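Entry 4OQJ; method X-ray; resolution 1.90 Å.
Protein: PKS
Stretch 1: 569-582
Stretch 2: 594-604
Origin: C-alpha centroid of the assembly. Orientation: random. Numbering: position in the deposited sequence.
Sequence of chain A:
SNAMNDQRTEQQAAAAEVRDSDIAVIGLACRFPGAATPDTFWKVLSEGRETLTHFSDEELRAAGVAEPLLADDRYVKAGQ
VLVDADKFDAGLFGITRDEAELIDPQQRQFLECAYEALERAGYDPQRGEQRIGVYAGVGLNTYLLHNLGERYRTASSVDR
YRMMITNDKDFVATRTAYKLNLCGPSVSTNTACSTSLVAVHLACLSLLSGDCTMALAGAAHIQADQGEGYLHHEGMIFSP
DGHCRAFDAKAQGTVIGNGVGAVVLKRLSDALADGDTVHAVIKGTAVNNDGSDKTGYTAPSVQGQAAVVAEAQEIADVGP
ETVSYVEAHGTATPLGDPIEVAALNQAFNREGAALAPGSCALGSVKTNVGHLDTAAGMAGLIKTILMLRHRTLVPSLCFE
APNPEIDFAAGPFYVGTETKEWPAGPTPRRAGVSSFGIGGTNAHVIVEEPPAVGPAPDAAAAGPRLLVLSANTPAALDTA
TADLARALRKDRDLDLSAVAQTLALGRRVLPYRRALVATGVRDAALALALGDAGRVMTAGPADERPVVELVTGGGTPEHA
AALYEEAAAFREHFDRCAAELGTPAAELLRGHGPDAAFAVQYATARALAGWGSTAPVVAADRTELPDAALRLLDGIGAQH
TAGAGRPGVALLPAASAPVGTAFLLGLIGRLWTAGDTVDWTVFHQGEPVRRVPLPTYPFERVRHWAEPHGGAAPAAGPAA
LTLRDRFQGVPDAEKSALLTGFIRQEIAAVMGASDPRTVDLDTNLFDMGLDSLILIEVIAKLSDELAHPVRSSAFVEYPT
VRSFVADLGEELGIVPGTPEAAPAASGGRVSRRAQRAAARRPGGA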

# COMPACT_ATOMS: atom_id res chain seq x y z
N ALA A 569 -3.26 -26.30 -39.54
CA ALA A 569 -2.32 -25.36 -40.17
C ALA A 569 -1.70 -25.98 -41.41
O ALA A 569 -1.48 -25.31 -42.42
CB ALA A 569 -1.24 -24.94 -39.18
N PHE A 570 -1.44 -27.28 -41.35
CA PHE A 570 -0.89 -27.99 -42.50
C PHE A 570 -1.92 -27.99 -43.62
O PHE A 570 -1.60 -27.66 -44.77
CB PHE A 570 -0.51 -29.43 -42.14
CG PHE A 570 -0.03 -30.25 -43.30
CD1 PHE A 570 1.30 -30.23 -43.67
CD2 PHE A 570 -0.91 -31.04 -44.03
CE1 PHE A 570 1.75 -30.98 -44.74
CE2 PHE A 570 -0.48 -31.79 -45.10
CZ PHE A 570 0.86 -31.77 -45.46
N ARG A 571 -3.14 -28.36 -43.27
CA ARG A 571 -4.24 -28.49 -44.22
C ARG A 571 -4.43 -27.19 -45.00
O ARG A 571 -4.57 -27.20 -46.22
CB ARG A 571 -5.53 -28.88 -43.49
CG ARG A 571 -6.62 -29.41 -44.37
CD ARG A 571 -7.72 -30.12 -43.58
NE ARG A 571 -8.20 -29.35 -42.43
CZ ARG A 571 -8.03 -29.70 -41.15
NH1 ARG A 571 -8.53 -28.92 -40.20
NH2 ARG A 571 -7.39 -30.81 -40.80
N GLU A 572 -4.39 -26.06 -44.28
CA GLU A 572 -4.50 -24.74 -44.91
C GLU A 572 -3.45 -24.54 -46.00
O GLU A 572 -3.78 -24.27 -47.15
CB GLU A 572 -4.37 -23.62 -43.87
CG GLU A 572 -4.37 -22.21 -44.49
CD GLU A 572 -3.96 -21.11 -43.52
OE1 GLU A 572 -3.99 -21.34 -42.29
OE2 GLU A 572 -3.60 -20.01 -44.00
N HIS A 573 -2.18 -24.65 -45.63
CA HIS A 573 -1.10 -24.38 -46.57
C HIS A 573 -0.97 -25.43 -47.66
O HIS A 573 -0.51 -25.14 -48.77
CB HIS A 573 0.22 -24.25 -45.82
CG HIS A 573 0.23 -23.12 -44.84
ND1 HIS A 573 0.20 -21.80 -45.23
CD2 HIS A 573 0.23 -23.11 -43.48
CE1 HIS A 573 0.19 -21.02 -44.16
NE2 HIS A 573 0.21 -21.79 -43.09
N PHE A 574 -1.37 -26.66 -47.37
CA PHE A 574 -1.33 -27.70 -48.40
C PHE A 574 -2.38 -27.40 -49.47
O PHE A 574 -2.11 -27.53 -50.66
CB PHE A 574 -1.56 -29.09 -47.79
CG PHE A 574 -1.27 -30.22 -48.74
CD1 PHE A 574 -2.23 -30.68 -49.61
CD2 PHE A 574 -0.01 -30.81 -48.76
CE1 PHE A 574 -1.95 -31.72 -50.48
CE2 PHE A 574 0.27 -31.83 -49.62
CZ PHE A 574 -0.70 -32.30 -50.49
N ASP A 575 -3.58 -27.02 -49.04
CA ASP A 575 -4.64 -26.66 -49.98
C ASP A 575 -4.18 -25.53 -50.89
O ASP A 575 -4.33 -25.60 -52.11
CB ASP A 575 -5.91 -26.23 -49.23
CG ASP A 575 -6.73 -27.41 -48.73
OD1 ASP A 575 -6.46 -28.56 -49.15
OD2 ASP A 575 -7.65 -27.18 -47.91
N ARG A 576 -3.59 -24.50 -50.30
CA ARG A 576 -3.16 -23.35 -51.07
C ARG A 576 -1.98 -23.70 -51.98
O ARG A 576 -1.88 -23.19 -53.10
CB ARG A 576 -2.81 -22.19 -50.14
CG ARG A 576 -4.02 -21.71 -49.33
CD ARG A 576 -3.74 -20.46 -48.51
NE ARG A 576 -4.86 -20.15 -47.62
CZ ARG A 576 -5.96 -19.50 -47.98
NH1 ARG A 576 -6.12 -19.06 -49.23
NH2 ARG A 576 -6.92 -19.27 -47.08
N CYS A 577 -1.10 -24.58 -51.52
CA CYS A 577 0.01 -25.04 -52.35
C CYS A 577 -0.49 -25.86 -53.54
O CYS A 577 0.05 -25.76 -54.63
CB CYS A 577 0.99 -25.87 -51.53
SG CYS A 577 2.34 -26.54 -52.52
N ALA A 578 -1.51 -26.68 -53.32
CA ALA A 578 -2.07 -27.49 -54.41
C ALA A 578 -2.73 -26.60 -55.46
O ALA A 578 -2.73 -26.92 -56.66
CB ALA A 578 -3.06 -28.50 -53.86
N ALA A 579 -3.30 -25.48 -55.00
CA ALA A 579 -3.89 -24.50 -55.91
C ALA A 579 -2.84 -23.95 -56.86
O ALA A 579 -3.04 -23.89 -58.07
CB ALA A 579 -4.54 -23.38 -55.12
N GLU A 580 -1.70 -23.55 -56.30
CA GLU A 580 -0.60 -22.99 -57.08
C GLU A 580 -0.05 -23.99 -58.09
O GLU A 580 0.34 -23.61 -59.19
CB GLU A 580 0.53 -22.53 -56.15
CG GLU A 580 0.12 -21.49 -55.12
CD GLU A 580 0.04 -20.08 -55.69
OE1 GLU A 580 0.24 -19.92 -56.91
OE2 GLU A 580 -0.22 -19.15 -54.90
N LEU A 581 0.01 -25.26 -57.70
CA LEU A 581 0.61 -26.28 -58.55
C LEU A 581 -0.35 -26.74 -59.64
O LEU A 581 0.06 -27.42 -60.57
CB LEU A 581 1.03 -27.50 -57.71
CG LEU A 581 2.12 -27.29 -56.66
CD1 LEU A 581 2.47 -28.63 -56.02
CD2 LEU A 581 3.35 -26.61 -57.24
N GLY A 582 -1.62 -26.39 -59.49
CA GLY A 582 -2.63 -26.77 -60.46
C GLY A 582 -3.15 -28.19 -60.32
O GLY A 582 -3.75 -28.71 -61.26
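Stretch 2, residues 594-604: PDAAFAVQYAT

Stretch 2 is helical from Pro594 to Thr604 and continues as helix beyond it. It runs roughly against the helix of stretch 1, with 133° between their N-to-C directions, and the axes approach to 8.3 Å. That spacing is close for two helices, and the alanines of stretch 2 that face stretch 1 suit it. No hydrogen bond crosses the contact, so the 505 Å² it buries is a matter of packing.

The backbones converge along stretch 2. The CA atoms of Asp595 and Leu581 lie 8.0 Å apart, those of Ala599 and Cys577 6.3 Å, and those of Ala603 and Phe574 4.9 Å. These three residues of stretch 2 recur every four positions.

Pro594 is out of reach. At Asp595 the wide end is bridged by a long side chain from stretch 1: Leu581 CD1 comes to 4.0 Å from Asp595 O. The Asp595 side chain, with chi1 in p, turns back on its own helix, where OD1 accepts a weak hydrogen bond of 2.7 Å from Ala596 N. Ala596 and Ala597 make no contact.

Phe598 starts sideways, but with chi1 in t its ring comes nearer, placing CE2 4.0 Å from Cys577 SG and CD2 4.4 Å from Leu581 CD1. Ala599 points toward stretch 1. Its CB lies 3.6 Å from Phe574 CE2 and 4.1 Å from Cys577 SG, and its CA is 3.9 Å from that same sulfur. Val600 sets CG2 3.9 Å from Phe574 CE2 and CG1 4.1 Å from Phe570 CZ, so one valine meets both phenylalanines.

Gln601 points away and bonds within its own helix, NE2 to Ala597 O at 3.2 Å. Tyr602, also t, brings CD2 to 3.9 Å from Cys577 SG; the sulfur thus meets both aromatic rings of stretch 2, each obliquely.

Ala603 marks the tightest point of the register and has the largest covered area of any residue here. Its CB approaches Phe570 CE1 at 3.6 Å, Phe574 N at 3.7 Å and His573 C at 4.0 Å, so a methyl rests directly against the backbone of the other helix. Thr604 closes the walk: its OG1 donates to Val600 O at 2.9 Å, and the edge of the Phe570 ring meets both oxygens, with CE1 3.7 Å from Thr604 OG1 and 3.5 Å from Val600 O. The rule on stretch 2 is alanine where the backbones come closest, with larger side chains, many of them from stretch 1, filling in around it.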

# COMPACT_ATOMS: atom_id res chain seq x y z
N PRO A 594 7.47 -36.10 -57.36
CA PRO A 594 8.18 -34.92 -56.85
C PRO A 594 7.25 -33.75 -56.50
O PRO A 594 7.58 -32.96 -55.62
CB PRO A 594 9.11 -34.53 -58.02
CG PRO A 594 9.09 -35.68 -58.96
CD PRO A 594 7.77 -36.35 -58.78
N ASP A 595 6.13 -33.64 -57.20
CA ASP A 595 5.15 -32.60 -56.90
C ASP A 595 4.54 -32.85 -55.51
O ASP A 595 4.37 -31.93 -54.72
CB ASP A 595 4.05 -32.55 -57.98
CG ASP A 595 3.32 -33.89 -58.17
OD1 ASP A 595 3.85 -34.96 -57.78
OD2 ASP A 595 2.21 -33.88 -58.75
N ALA A 596 4.27 -34.12 -55.22
CA ALA A 596 3.68 -34.51 -53.95
C ALA A 596 4.67 -34.32 -52.81
O ALA A 596 4.32 -33.82 -51.75
CB ALA A 596 3.21 -35.95 -54.02
N ALA A 597 5.91 -34.72 -53.03
CA ALA A 597 6.95 -34.58 -52.02
C ALA A 597 7.20 -33.10 -51.74
O ALA A 597 7.37 -32.71 -50.59
CB ALA A 597 8.23 -35.27 -52.45
N PHE A 598 7.23 -32.28 -52.79
CA PHE A 598 7.37 -30.85 -52.60
C PHE A 598 6.23 -30.29 -51.75
O PHE A 598 6.47 -29.64 -50.73
CB PHE A 598 7.40 -30.11 -53.94
CG PHE A 598 7.39 -28.62 -53.79
CD1 PHE A 598 8.57 -27.93 -53.52
CD2 PHE A 598 6.21 -27.91 -53.88
CE1 PHE A 598 8.55 -26.56 -53.36
CE2 PHE A 598 6.20 -26.55 -53.72
CZ PHE A 598 7.37 -25.87 -53.46
N ALA A 599 4.99 -30.55 -52.17
CA ALA A 599 3.80 -30.01 -51.50
C ALA A 599 3.80 -30.28 -49.99
O ALA A 599 3.61 -29.36 -49.21
CB ALA A 599 2.55 -30.58 -52.13
N VAL A 600 4.01 -31.53 -49.60
CA VAL A 600 4.03 -31.88 -48.19
C VAL A 600 5.10 -31.11 -47.44
O VAL A 600 4.87 -30.61 -46.34
CB VAL A 600 4.27 -33.38 -47.98
CG1 VAL A 600 4.31 -33.73 -46.49
CG2 VAL A 600 3.18 -34.17 -48.66
N GLN A 601 6.29 -30.98 -48.03
CA GLN A 601 7.39 -30.30 -47.37
C GLN A 601 7.14 -28.79 -47.31
O GLN A 601 7.41 -28.17 -46.29
CB GLN A 601 8.71 -30.59 -48.08
CG GLN A 601 9.24 -32.00 -47.84
CD GLN A 601 10.57 -32.27 -48.53
OE1 GLN A 601 11.63 -32.15 -47.93
NE2 GLN A 601 10.50 -32.67 -49.79
N TYR A 602 6.62 -28.21 -48.40
CA TYR A 602 6.32 -26.79 -48.45
C TYR A 602 5.27 -26.44 -47.41
O TYR A 602 5.41 -25.47 -46.66
CB TYR A 602 5.84 -26.36 -49.85
CG TYR A 602 5.48 -24.90 -49.93
CD1 TYR A 602 6.45 -23.93 -50.14
CD2 TYR A 602 4.17 -24.47 -49.79
CE1 TYR A 602 6.13 -22.58 -50.21
CE2 TYR A 602 3.83 -23.13 -49.86
CZ TYR A 602 4.82 -22.19 -50.07
OH TYR A 602 4.49 -20.85 -50.14
N ALA A 603 4.21 -27.23 -47.35
CA ALA A 603 3.14 -26.98 -46.40
C ALA A 603 3.65 -27.10 -44.96
O ALA A 603 3.25 -26.32 -44.09
CB ALA A 603 2.00 -27.94 -46.63
N THR A 604 4.53 -28.06 -44.70
CA THR A 604 5.11 -28.21 -43.36
C THR A 604 5.93 -26.96 -43.01
O THR A 604 5.80 -26.41 -41.91
CB THR A 604 6.01 -29.48 -43.25
OG1 THR A 604 5.23 -30.65 -43.49
CG2 THR A 604 6.63 -29.58 -41.86